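Malonyl CoA-acyl carrier protein transacylase (Synechocystis sp. PCC 6803 substr. Kazusa, PDB 4RR5) transfers the malonyl group from malonyl-CoA to holo-acyl carrier protein, supplying malonyl-ACP for fatty acid biosynthesis. Local coordinates at residues 3-8 with 258-263; 18-23 with 284-289; 65-70 with 262-267. All coordinates share one frame; numbering follows the deposited sequence.

Contact 1. Residues 3-8 with 258-263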
ATOM      1  N   THR A   3      -1.382  16.067  11.042  1.00 37.14           N
ATOM      2  CA  THR A   3      -1.875  14.697  10.887  1.00 38.05           C
ATOM      3  C   THR A   3      -1.488  14.086   9.541  1.00 33.68           C
ATOM      4  O   THR A   3      -1.672  14.694   8.480  1.00 32.10           O
ATOM      5  CB  THR A   3      -3.427  14.593  11.060  1.00 31.73           C
ATOM      6  OG1 THR A   3      -3.827  15.131  12.328  1.00 34.25           O
ATOM      7  CG2 THR A   3      -3.857  13.151  11.035  1.00 31.39           C
ATOM      8  N   ALA A   4      -0.931  12.878   9.617  1.00 31.54           N
ATOM      9  CA  ALA A   4      -0.689  12.030   8.453  1.00 30.57           C
ATOM     10  C   ALA A   4      -1.872  11.080   8.179  1.00 28.09           C
ATOM     11  O   ALA A   4      -2.441  10.499   9.114  1.00 26.48           O
ATOM     12  CB  ALA A   4       0.575  11.237   8.660  1.00 26.09           C
ATOM     13  N   TRP A   5      -2.259  10.943   6.911  1.00 23.84           N
ATOM     14  CA  TRP A   5      -3.161   9.861   6.504  1.00 22.74           C
ATOM     15  C   TRP A   5      -2.339   8.838   5.756  1.00 22.30           C
ATOM     16  O   TRP A   5      -1.692   9.177   4.769  1.00 26.22           O
ATOM     17  CB  TRP A   5      -4.299  10.340   5.611  1.00 22.97           C
ATOM     18  CG  TRP A   5      -5.251  11.309   6.227  1.00 24.55           C
ATOM     19  CD1 TRP A   5      -5.234  11.791   7.507  1.00 26.73           C
ATOM     20  CD2 TRP A   5      -6.360  11.940   5.578  1.00 24.84           C
ATOM     21  NE1 TRP A   5      -6.268  12.678   7.693  1.00 26.60           N
ATOM     22  CE2 TRP A   5      -6.969  12.792   6.521  1.00 27.87           C
ATOM     23  CE3 TRP A   5      -6.904  11.859   4.293  1.00 25.08           C
ATOM     24  CZ2 TRP A   5      -8.095  13.558   6.215  1.00 26.45           C
ATOM     25  CZ3 TRP A   5      -8.018  12.621   3.993  1.00 23.55           C
ATOM     26  CH2 TRP A   5      -8.599  13.459   4.948  1.00 25.50           C
ATOM     27  N   VAL A   6      -2.338   7.598   6.235  1.00 22.83           N
ATOM     28  CA  VAL A   6      -1.583   6.537   5.579  1.00 24.84           C
ATOM     29  C   VAL A   6      -2.520   5.427   5.109  1.00 19.93           C
ATOM     30  O   VAL A   6      -3.461   5.056   5.813  1.00 21.20           O
ATOM     31  CB  VAL A   6      -0.478   5.960   6.504  1.00 22.09           C
ATOM     32  CG1 VAL A   6       0.496   7.042   6.875  1.00 20.63           C
ATOM     33  CG2 VAL A   6      -1.072   5.335   7.756  1.00 20.07           C
ATOM     34  N   PHE A   7      -2.252   4.908   3.913  1.00 18.63           N
ATOM     35  CA  PHE A   7      -3.161   3.970   3.258  1.00 20.77           C
ATOM     36  C   PHE A   7      -2.610   2.536   3.161  1.00 19.75           C
ATOM     37  O   PHE A   7      -1.550   2.297   2.593  1.00 20.21           O
ATOM     38  CB  PHE A   7      -3.531   4.522   1.879  1.00 17.64           C
ATOM     39  CG  PHE A   7      -4.293   5.833   1.948  1.00 18.89           C
ATOM     40  CD1 PHE A   7      -3.614   7.048   2.103  1.00 25.70           C
ATOM     41  CD2 PHE A   7      -5.680   5.852   1.909  1.00 18.84           C
ATOM     42  CE1 PHE A   7      -4.313   8.269   2.199  1.00 21.54           C
ATOM     43  CE2 PHE A   7      -6.394   7.063   2.001  1.00 20.42           C
ATOM     44  CZ  PHE A   7      -5.711   8.271   2.149  1.00 20.30           C
ATOM     45  N   PRO A   8      -3.337   1.570   3.739  1.00 18.12           N
ATOM     46  CA  PRO A   8      -2.831   0.196   3.740  1.00 20.30           C
ATOM     47  C   PRO A   8      -2.923  -0.491   2.373  1.00 23.43           C
ATOM     48  O   PRO A   8      -3.761  -0.151   1.540  1.00 24.90           O
ATOM     49  CB  PRO A   8      -3.730  -0.497   4.766  1.00 18.02           C
ATOM     50  CG  PRO A   8      -5.013   0.262   4.691  1.00 23.16           C
ATOM     51  CD  PRO A   8      -4.613   1.692   4.470  1.00 20.57           C
ATOM     52  N   ASP A 258       0.111  13.150  14.699  1.00 42.91           N
ATOM     53  CA  ASP A 258      -0.920  12.118  14.608  1.00 38.03           C
ATOM     54  C   ASP A 258      -0.839  11.365  13.299  1.00 32.84           C
ATOM     55  O   ASP A 258      -0.442  11.907  12.264  1.00 32.78           O
ATOM     56  CB  ASP A 258      -2.316  12.722  14.747  1.00 37.06           C
ATOM     57  CG  ASP A 258      -2.489  13.497  16.027  1.00 38.60           C
ATOM     58  OD1 ASP A 258      -2.110  14.688  16.045  1.00 42.36           O
ATOM     59  OD2 ASP A 258      -3.006  12.920  17.004  1.00 32.62           O
ATOM     60  N   TYR A 259      -1.298  10.125  13.356  1.00 34.54           N
ATOM     61  CA  TYR A 259      -1.085   9.139  12.317  1.00 30.09           C
ATOM     62  C   TYR A 259      -2.367   8.337  12.137  1.00 30.55           C
ATOM     63  O   TYR A 259      -2.741   7.560  13.019  1.00 29.77           O
ATOM     64  CB  TYR A 259       0.087   8.262  12.741  1.00 35.11           C
ATOM     65  CG  TYR A 259       0.531   7.111  11.862  1.00 33.68           C
ATOM     66  CD1 TYR A 259       1.535   7.286  10.918  1.00 29.07           C
ATOM     67  CD2 TYR A 259       0.030   5.822  12.057  1.00 29.19           C
ATOM     68  CE1 TYR A 259       1.997   6.227  10.159  1.00 29.82           C
ATOM     69  CE2 TYR A 259       0.483   4.757  11.291  1.00 31.77           C
ATOM     70  CZ  TYR A 259       1.470   4.970  10.353  1.00 25.93           C
ATOM     71  OH  TYR A 259       1.941   3.937   9.597  1.00 23.91           O
ATOM     72  N   TRP A 260      -3.052   8.548  11.015  1.00 29.22           N
ATOM     73  CA  TRP A 260      -4.351   7.918  10.787  1.00 28.33           C
ATOM     74  C   TRP A 260      -4.283   6.907   9.666  1.00 26.03           C
ATOM     75  O   TRP A 260      -4.001   7.265   8.525  1.00 22.77           O
ATOM     76  CB  TRP A 260      -5.420   8.957  10.447  1.00 24.41           C
ATOM     77  CG  TRP A 260      -5.734   9.919  11.543  1.00 32.75           C
ATOM     78  CD1 TRP A 260      -5.124  10.020  12.762  1.00 32.69           C
ATOM     79  CD2 TRP A 260      -6.743  10.932  11.516  1.00 30.85           C
ATOM     80  NE1 TRP A 260      -5.686  11.038  13.493  1.00 31.48           N
ATOM     81  CE2 TRP A 260      -6.684  11.613  12.750  1.00 35.47           C
ATOM     82  CE3 TRP A 260      -7.691  11.330  10.569  1.00 27.17           C
ATOM     83  CZ2 TRP A 260      -7.540  12.668  13.062  1.00 33.57           C
ATOM     84  CZ3 TRP A 260      -8.543  12.368  10.880  1.00 38.81           C
ATOM     85  CH2 TRP A 260      -8.459  13.032  12.118  1.00 36.88           C
ATOM     86  N   GLU A 261      -4.546   5.647   9.994  1.00 23.78           N
ATOM     87  CA  GLU A 261      -4.619   4.615   8.990  1.00 25.42           C
ATOM     88  C   GLU A 261      -6.000   4.667   8.375  1.00 26.66           C
ATOM     89  O   GLU A 261      -6.981   4.350   9.031  1.00 28.72           O
ATOM     90  CB  GLU A 261      -4.351   3.237   9.574  1.00 25.52           C
ATOM     91  CG  GLU A 261      -4.023   2.200   8.520  1.00 24.54           C
ATOM     92  CD  GLU A 261      -3.682   0.848   9.127  1.00 27.85           C
ATOM     93  OE1 GLU A 261      -3.555   0.768  10.370  1.00 27.78           O
ATOM     94  OE2 GLU A 261      -3.547  -0.132   8.360  1.00 23.06           O
ATOM     95  N   VAL A 262      -6.061   5.073   7.115  1.00 25.04           N
ATOM     96  CA  VAL A 262      -7.316   5.245   6.409  1.00 24.53           C
ATOM     97  C   VAL A 262      -7.537   4.040   5.505  1.00 21.63           C
ATOM     98  O   VAL A 262      -7.077   4.007   4.368  1.00 19.73           O
ATOM     99  CB  VAL A 262      -7.306   6.554   5.604  1.00 25.07           C
ATOM    100  CG1 VAL A 262      -8.609   6.760   4.879  1.00 20.97           C
ATOM    101  CG2 VAL A 262      -7.004   7.735   6.535  1.00 22.93           C
ATOM    102  N   GLY A 263      -8.232   3.039   6.041  1.00 23.45           N
ATOM    103  CA  GLY A 263      -8.467   1.787   5.341  1.00 21.79           C
ATOM    104  C   GLY A 263      -8.742   0.681   6.340  1.00 21.33           C
ATOM    105  O   GLY A 263      -8.705   0.908   7.543  1.00 25.23           O
TER

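Contact 2. Residues 18-23 with 284-289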
ATOM      1  N   GLY A  18     -15.638  -2.037   3.674  1.00 20.69           N
ATOM      2  CA  GLY A  18     -16.257  -1.036   2.838  1.00 19.21           C
ATOM      3  C   GLY A  18     -17.764  -1.130   2.762  1.00 23.04           C
ATOM      4  O   GLY A  18     -18.417  -0.177   2.333  1.00 23.25           O
ATOM      5  N   VAL A  19     -18.333  -2.258   3.182  1.00 24.60           N
ATOM      6  CA  VAL A  19     -19.746  -2.496   2.905  1.00 25.09           C
ATOM      7  C   VAL A  19     -20.648  -1.589   3.726  1.00 22.64           C
ATOM      8  O   VAL A  19     -21.666  -1.117   3.226  1.00 24.03           O
ATOM      9  CB  VAL A  19     -20.129  -3.935   3.134  1.00 23.68           C
ATOM     10  CG1 VAL A  19     -21.588  -4.116   2.852  1.00 24.17           C
ATOM     11  CG2 VAL A  19     -19.322  -4.819   2.218  1.00 23.31           C
ATOM     12  N   ASP A  20     -20.252  -1.286   4.955  1.00 26.32           N
ATOM     13  CA  ASP A  20     -21.045  -0.365   5.775  1.00 27.03           C
ATOM     14  C   ASP A  20     -20.990   1.070   5.263  1.00 25.12           C
ATOM     15  O   ASP A  20     -21.789   1.902   5.684  1.00 27.64           O
ATOM     16  CB  ASP A  20     -20.581  -0.376   7.220  1.00 25.06           C
ATOM     17  CG  ASP A  20     -19.156   0.085   7.360  1.00 30.37           C
ATOM     18  OD1 ASP A  20     -18.333  -0.318   6.519  1.00 32.01           O
ATOM     19  OD2 ASP A  20     -18.853   0.861   8.289  1.00 36.03           O
ATOM     20  N   LEU A  21     -20.049   1.363   4.367  1.00 25.48           N
ATOM     21  CA  LEU A  21     -19.879   2.729   3.862  1.00 23.41           C
ATOM     22  C   LEU A  21     -20.997   3.119   2.914  1.00 22.43           C
ATOM     23  O   LEU A  21     -21.230   4.300   2.665  1.00 20.94           O
ATOM     24  CB  LEU A  21     -18.544   2.871   3.149  1.00 23.17           C
ATOM     25  CG  LEU A  21     -17.320   2.542   3.999  1.00 24.82           C
ATOM     26  CD1 LEU A  21     -16.078   2.645   3.141  1.00 16.99           C
ATOM     27  CD2 LEU A  21     -17.247   3.469   5.228  1.00 21.78           C
ATOM     28  N   LEU A  22     -21.691   2.097   2.425  1.00 23.36           N
ATOM     29  CA  LEU A  22     -22.667   2.180   1.343  1.00 22.70           C
ATOM     30  C   LEU A  22     -23.896   3.072   1.624  1.00 22.42           C
ATOM     31  O   LEU A  22     -24.602   3.491   0.713  1.00 22.88           O
ATOM     32  CB  LEU A  22     -23.114   0.756   1.013  1.00 19.72           C
ATOM     33  CG  LEU A  22     -23.934   0.507  -0.246  1.00 29.38           C
ATOM     34  CD1 LEU A  22     -23.388   1.299  -1.441  1.00 23.61           C
ATOM     35  CD2 LEU A  22     -23.931  -1.006  -0.528  1.00 23.90           C
ATOM     36  N   SER A  23     -24.152   3.366   2.885  1.00 20.37           N
ATOM     37  CA  SER A  23     -25.259   4.240   3.212  1.00 22.23           C
ATOM     38  C   SER A  23     -24.903   5.723   2.990  1.00 23.66           C
ATOM     39  O   SER A  23     -25.786   6.578   2.984  1.00 26.65           O
ATOM     40  CB  SER A  23     -25.702   3.988   4.655  1.00 25.37           C
ATOM     41  OG  SER A  23     -24.613   4.129   5.555  1.00 23.73           O
ATOM     42  N   ILE A 284      -9.218   4.384  10.725  1.00 27.37           N
ATOM     43  CA  ILE A 284     -10.459   4.774  10.073  1.00 28.00           C
ATOM     44  C   ILE A 284     -10.772   3.920   8.842  1.00 26.05           C
ATOM     45  O   ILE A 284     -10.362   4.247   7.721  1.00 25.51           O
ATOM     46  CB  ILE A 284     -10.398   6.245   9.673  1.00 27.32           C
ATOM     47  CG1 ILE A 284     -10.044   7.074  10.907  1.00 25.16           C
ATOM     48  CG2 ILE A 284     -11.724   6.692   9.063  1.00 26.34           C
ATOM     49  CD1 ILE A 284      -8.959   8.071  10.676  1.00 27.38           C
ATOM     50  N   GLY A 285     -11.505   2.831   9.059  1.00 23.15           N
ATOM     51  CA  GLY A 285     -11.841   1.908   7.991  1.00 24.15           C
ATOM     52  C   GLY A 285     -13.287   1.449   8.038  1.00 27.60           C
ATOM     53  O   GLY A 285     -13.708   0.578   7.272  1.00 28.03           O
ATOM     54  N   GLN A 286     -14.048   2.025   8.959  1.00 29.63           N
ATOM     55  CA  GLN A 286     -15.476   1.731   9.085  1.00 31.26           C
ATOM     56  C   GLN A 286     -16.221   2.989   9.419  1.00 28.33           C
ATOM     57  O   GLN A 286     -15.663   3.906  10.028  1.00 29.38           O
ATOM     58  CB  GLN A 286     -15.759   0.691  10.170  1.00 27.69           C
ATOM     59  CG  GLN A 286     -15.402  -0.706   9.790  1.00 35.91           C
ATOM     60  CD  GLN A 286     -15.526  -1.647  10.955  1.00 40.52           C
ATOM     61  OE1 GLN A 286     -15.642  -1.209  12.102  1.00 33.19           O
ATOM     62  NE2 GLN A 286     -15.521  -2.953  10.672  1.00 36.18           N
ATOM     63  N   LEU A 287     -17.491   3.009   9.030  1.00 32.15           N
ATOM     64  CA  LEU A 287     -18.409   4.080   9.387  1.00 32.54           C
ATOM     65  C   LEU A 287     -18.361   4.387  10.895  1.00 32.63           C
ATOM     66  O   LEU A 287     -18.352   5.552  11.298  1.00 31.88           O
ATOM     67  CB  LEU A 287     -19.829   3.705   8.950  1.00 23.53           C
ATOM     68  CG  LEU A 287     -20.740   4.894   8.671  1.00 27.75           C
ATOM     69  CD1 LEU A 287     -20.035   5.855   7.705  1.00 28.13           C
ATOM     70  CD2 LEU A 287     -22.060   4.413   8.102  1.00 27.33           C
ATOM     71  N   ASP A 288     -18.292   3.344  11.720  1.00 31.84           N
ATOM     72  CA  ASP A 288     -18.231   3.532  13.168  1.00 34.44           C
ATOM     73  C   ASP A 288     -17.025   4.362  13.603  1.00 37.41           C
ATOM     74  O   ASP A 288     -17.123   5.158  14.539  1.00 41.12           O
ATOM     75  CB  ASP A 288     -18.215   2.180  13.885  1.00 41.84           C
ATOM     76  CG  ASP A 288     -18.807   2.259  15.288  1.00 56.49           C
ATOM     77  OD1 ASP A 288     -18.668   3.323  15.948  1.00 56.72           O
ATOM     78  OD2 ASP A 288     -19.431   1.262  15.716  1.00 52.34           O
ATOM     79  N   ASP A 289     -15.896   4.177  12.920  1.00 35.82           N
ATOM     80  CA  ASP A 289     -14.705   4.982  13.165  1.00 32.16           C
ATOM     81  C   ASP A 289     -14.968   6.429  12.803  1.00 31.62           C
ATOM     82  O   ASP A 289     -14.583   7.342  13.527  1.00 35.65           O
ATOM     83  CB  ASP A 289     -13.505   4.476  12.349  1.00 31.98           C
ATOM     84  CG  ASP A 289     -13.226   3.012  12.564  1.00 30.22           C
ATOM     85  OD1 ASP A 289     -13.310   2.568  13.722  1.00 35.74           O
ATOM     86  OD2 ASP A 289     -12.926   2.308  11.577  1.00 26.26           O
TER
HETATM   87  O   HOH W   1     -15.832  -0.377   6.345  1.00 28.75           O
HETATM   88  O   HOH W   2     -19.088   0.501  11.042  1.00 36.02           O

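Contact 3. Residues 65-70 with 262-267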
ATOM      1  N   VAL A  65     -10.537   1.697  -4.058  1.00 19.01           N
ATOM      2  CA  VAL A  65     -11.846   2.326  -4.134  1.00 19.86           C
ATOM      3  C   VAL A  65     -12.350   2.667  -2.728  1.00 20.28           C
ATOM      4  O   VAL A  65     -12.888   3.753  -2.482  1.00 19.65           O
ATOM      5  CB  VAL A  65     -12.864   1.409  -4.870  1.00 26.82           C
ATOM      6  CG1 VAL A  65     -14.301   1.902  -4.660  1.00 22.22           C
ATOM      7  CG2 VAL A  65     -12.526   1.313  -6.353  1.00 17.58           C
ATOM      8  N   ILE A  66     -12.158   1.736  -1.801  1.00 18.39           N
ATOM      9  CA  ILE A  66     -12.605   1.927  -0.428  1.00 21.42           C
ATOM     10  C   ILE A  66     -11.812   3.032   0.270  1.00 19.41           C
ATOM     11  O   ILE A  66     -12.390   3.898   0.942  1.00 17.41           O
ATOM     12  CB  ILE A  66     -12.504   0.612   0.378  1.00 19.36           C
ATOM     13  CG1 ILE A  66     -13.602  -0.346  -0.081  1.00 16.68           C
ATOM     14  CG2 ILE A  66     -12.595   0.885   1.878  1.00 15.74           C
ATOM     15  CD1 ILE A  66     -13.398  -1.767   0.366  1.00 20.25           C
ATOM     16  N   GLU A  67     -10.494   3.001   0.093  1.00 18.05           N
ATOM     17  CA  GLU A  67      -9.623   4.021   0.648  1.00 16.14           C
ATOM     18  C   GLU A  67      -9.932   5.420   0.096  1.00 17.43           C
ATOM     19  O   GLU A  67     -10.000   6.388   0.863  1.00 17.99           O
ATOM     20  CB  GLU A  67      -8.162   3.633   0.410  1.00 17.68           C
ATOM     21  CG  GLU A  67      -7.686   2.559   1.403  1.00 18.26           C
ATOM     22  CD  GLU A  67      -6.370   1.896   1.032  1.00 18.55           C
ATOM     23  OE1 GLU A  67      -5.719   2.314   0.050  1.00 19.66           O
ATOM     24  OE2 GLU A  67      -5.980   0.948   1.743  1.00 16.11           O
ATOM     25  N   ALA A  68     -10.145   5.538  -1.214  1.00 17.90           N
ATOM     26  CA  ALA A  68     -10.585   6.813  -1.795  1.00 19.01           C
ATOM     27  C   ALA A  68     -11.938   7.248  -1.215  1.00 21.18           C
ATOM     28  O   ALA A  68     -12.155   8.423  -0.961  1.00 25.43           O
ATOM     29  CB  ALA A  68     -10.665   6.720  -3.301  1.00 16.57           C
ATOM     30  N   ILE A  69     -12.838   6.300  -0.977  1.00 19.61           N
ATOM     31  CA  ILE A  69     -14.120   6.630  -0.361  1.00 17.88           C
ATOM     32  C   ILE A  69     -13.915   7.138   1.063  1.00 19.75           C
ATOM     33  O   ILE A  69     -14.460   8.167   1.445  1.00 21.82           O
ATOM     34  CB  ILE A  69     -15.088   5.416  -0.373  1.00 21.02           C
ATOM     35  CG1 ILE A  69     -15.731   5.279  -1.756  1.00 17.88           C
ATOM     36  CG2 ILE A  69     -16.169   5.545   0.710  1.00 17.35           C
ATOM     37  CD1 ILE A  69     -16.355   3.964  -2.002  1.00 18.94           C
ATOM     38  N   LEU A  70     -13.107   6.434   1.844  1.00 21.14           N
ATOM     39  CA  LEU A  70     -12.788   6.882   3.199  1.00 20.28           C
ATOM     40  C   LEU A  70     -12.148   8.275   3.231  1.00 27.80           C
ATOM     41  O   LEU A  70     -12.498   9.104   4.083  1.00 27.41           O
ATOM     42  CB  LEU A  70     -11.874   5.870   3.883  1.00 21.10           C
ATOM     43  CG  LEU A  70     -12.642   4.644   4.356  1.00 20.87           C
ATOM     44  CD1 LEU A  70     -11.670   3.547   4.773  1.00 22.67           C
ATOM     45  CD2 LEU A  70     -13.610   5.021   5.488  1.00 17.94           C
ATOM     46  N   VAL A 262      -6.061   5.073   7.115  1.00 25.04           N
ATOM     47  CA  VAL A 262      -7.316   5.245   6.409  1.00 24.53           C
ATOM     48  C   VAL A 262      -7.537   4.040   5.505  1.00 21.63           C
ATOM     49  O   VAL A 262      -7.077   4.007   4.368  1.00 19.73           O
ATOM     50  CB  VAL A 262      -7.306   6.554   5.604  1.00 25.07           C
ATOM     51  CG1 VAL A 262      -8.609   6.760   4.879  1.00 20.97           C
ATOM     52  CG2 VAL A 262      -7.004   7.735   6.535  1.00 22.93           C
ATOM     53  N   GLY A 263      -8.232   3.039   6.041  1.00 23.45           N
ATOM     54  CA  GLY A 263      -8.467   1.787   5.341  1.00 21.79           C
ATOM     55  C   GLY A 263      -8.742   0.681   6.340  1.00 21.33           C
ATOM     56  O   GLY A 263      -8.705   0.908   7.543  1.00 25.23           O
ATOM     57  N   PRO A 264      -8.995  -0.533   5.849  1.00 22.49           N
ATOM     58  CA  PRO A 264      -9.318  -1.655   6.729  1.00 25.56           C
ATOM     59  C   PRO A 264      -8.070  -2.167   7.434  1.00 28.83           C
ATOM     60  O   PRO A 264      -6.959  -1.802   7.038  1.00 28.27           O
ATOM     61  CB  PRO A 264      -9.880  -2.702   5.761  1.00 24.25           C
ATOM     62  CG  PRO A 264      -9.172  -2.457   4.514  1.00 22.11           C
ATOM     63  CD  PRO A 264      -8.868  -0.963   4.447  1.00 21.73           C
ATOM     64  N   GLY A 265      -8.244  -2.989   8.462  1.00 25.99           N
ATOM     65  CA  GLY A 265      -7.109  -3.498   9.210  1.00 27.61           C
ATOM     66  C   GLY A 265      -6.392  -2.533  10.138  1.00 25.07           C
ATOM     67  O   GLY A 265      -6.687  -1.334  10.183  1.00 25.62           O
ATOM     68  N   LYS A 266      -5.440  -3.072  10.892  1.00 27.88           N
ATOM     69  CA  LYS A 266      -4.632  -2.278  11.813  1.00 27.89           C
ATOM     70  C   LYS A 266      -3.132  -2.430  11.532  1.00 29.44           C
ATOM     71  O   LYS A 266      -2.304  -2.202  12.416  1.00 31.12           O
ATOM     72  CB  LYS A 266      -4.936  -2.678  13.259  1.00 27.45           C
ATOM     73  CG  LYS A 266      -6.292  -2.206  13.773  1.00 29.35           C
ATOM     74  CD  LYS A 266      -6.413  -2.384  15.280  1.00 33.95           C
ATOM     75  CE  LYS A 266      -7.879  -2.396  15.760  1.00 44.91           C
ATOM     76  NZ  LYS A 266      -8.600  -1.081  15.588  1.00 46.11           N
ATOM     77  N   VAL A 267      -2.782  -2.806  10.303  1.00 27.30           N
ATOM     78  CA  VAL A 267      -1.398  -3.135   9.963  1.00 24.22           C
ATOM     79  C   VAL A 267      -0.421  -1.951  10.063  1.00 27.62           C
ATOM     80  O   VAL A 267       0.684  -2.088  10.586  1.00 26.55           O
ATOM     81  CB  VAL A 267      -1.293  -3.711   8.535  1.00 26.51           C
ATOM     82  CG1 VAL A 267       0.163  -4.056   8.213  1.00 21.84           C
ATOM     83  CG2 VAL A 267      -2.191  -4.933   8.372  1.00 18.62           C
TER

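Contact 1. Residues 3-8 with 258-263
Residues Thr3 to Val6 pair in register with Asp258 to Glu261 as neighbouring parallel strands at the middle of the four-stranded sheet of the acyltransferase α/β domain. Four backbone hydrogen bonds join them, from Ala4 N to Asp258 O, Trp260 N to Ala4 O, Val6 N to Trp260 O and Val262 N to Val6 O, all of 2.8 to 2.9 Å. Packing is close on the face of Thr3, Trp5 and Trp260. Thr3 CG2, anti to its backbone N (OG1 chi1 -56°), sits squarely over the five-membered ring of Trp260, 3.5 Å from its centroid, a CH-pi contact. The Trp5 and Trp260 indoles are near parallel but slid apart, with Trp5 NE1 3.5 Å from Trp260 CE3. Phe79 meets Trp260 edge-to-face. On the other face Val6 CG2 rides over the Tyr259 ring, offset toward its rim and 3.7 Å from Tyr259 CZ. Tyr259 OH and the Glu261 carboxylate bond onward to the start of helix 267-273, at Leu268 and Thr269. The looser side is at the partly exposed Asp258, whose CB lies 3.7 Å from Thr3 OG1. At the other end the strands spread apart, and there the side chains of Phe7 and Val262 run side by side, Phe7 CE2 lying 3.6 Å from Val262 CG1.

Contact 2. Residues 18-23 with 284-289
At the N-terminal start of helix 287-291 a hydrogen bond comes in from a distant part of the chain, from Asp20 in the short 3-10 turn 19-21 to Leu287. Gln286 holds the N-cap position, and the N-H of Leu287, the first residue of the helix, points to Asp20 OD2 at 2.6 Å. The hydrogen bond is bent, 149° at the hydrogen, and meets the oxygen on its syn side, 21° out of the carboxylate plane. Asp20 CG stands between its backbone N and carbonyl carbon (chi1 62°). The aspartate and leucine side chains slide past each other in opposite directions, and Asp20 OD2 lies 3.1 Å from Leu287 CB. A water on Asp20 OD2 also accepts the N-H of Asp288, so one carboxylate oxygen serves two successive N-H groups at the helix start, the second through the water. Its negative charge would be expected to suit the positive end of the helix dipole. Asp289 acts from within the turn: its OD2 takes the N-H of Gly285 at 2.9 Å and, weakly, that of Gln286. The apolar side of the contact is thin. Leu287 CD2 lies 3.5 Å from Asp20 O and 3.6 Å from Ser23 OG, while Leu21 CD2 reaches Leu287 more distantly, 3.8 Å from its N. Leu21 packs mainly on Ile66, Ile69, Leu70 and Leu73 of helix 56-76 and on Ala27 and Tyr31 of helix 25-38, while Ile284 brings the chain to helix 287-291 from edge strand 280-284.

Contact 3. Residues 65-70 with 262-267
Leu70 and Glu67, one turn apart on helix 56-76, meet the chain just where strand 258-262 gives way to the loop through Gly263 and Pro264; Leu70 points at the bend, while Glu67 runs alongside it. Their first torsions match: in both, CG lies anti to the carbonyl carbon and beside the backbone N (chi1 near -78°). The two then meet different parts of the same bend. Leu70 uses its base and one methyl, CB against Val262 CG1 at 3.5 Å and CD1 against the backbone of Gly263, 3.7 Å from its CA and likewise from its N. The branch of Val262 that answers is CG1, anti to its own backbone N. Glu67 presents its aliphatic part to the backbone: CG is 3.4 Å from Val262 O and 4.1 Å from Gly263 CA. Its chain stays extended beyond CG and carries the carboxylate past the loop, OE2 passing Pro264 CD at 4.4 Å. No hydrogen bond joins the two segments; Glu67 OE1 is hydrogen-bonded to Ser93 OG. Gly263 has backbone angles (phi 156°, psi 179°) that by themselves call for glycine, and the chain passes close to the helix here, 5.3 Å from Glu67 CA to Gly263 CA. The helix packs on the sheet face that carries Trp5 and Val262, near the C-terminal ends of the strands, as helices flank a parallel sheet in α/β folds such as this acyltransferase domain. The loops at those ends border the active site; here the Glu67 side chain comes within about 9 Å of that of Ser88, the probable nucleophile.

In the fold
From the N terminus, strand 3-7 comes first, and contact 1 returns to it at 258-263, closing a loop of about 250 residues and setting the centre of the parallel sheet. The chain then runs through 18-23, which waits for 284-289 in contact 2, so contacts 1 and 2 cross. Helix 56-76 follows, and its residues 65-70 meet 262-267 in contact 3, nested inside the loop closed by contact 2. Contacts 1 and 3 end on the same part of the chain, sharing Val262 and Gly263. Strand 280-284 bonds beside 258-263, where Ile284 joins Glu261 and Gly263, and Leu70 packs against Ile284 and Gly285, so sheet, helix 56-76 and C-terminal helix meet here.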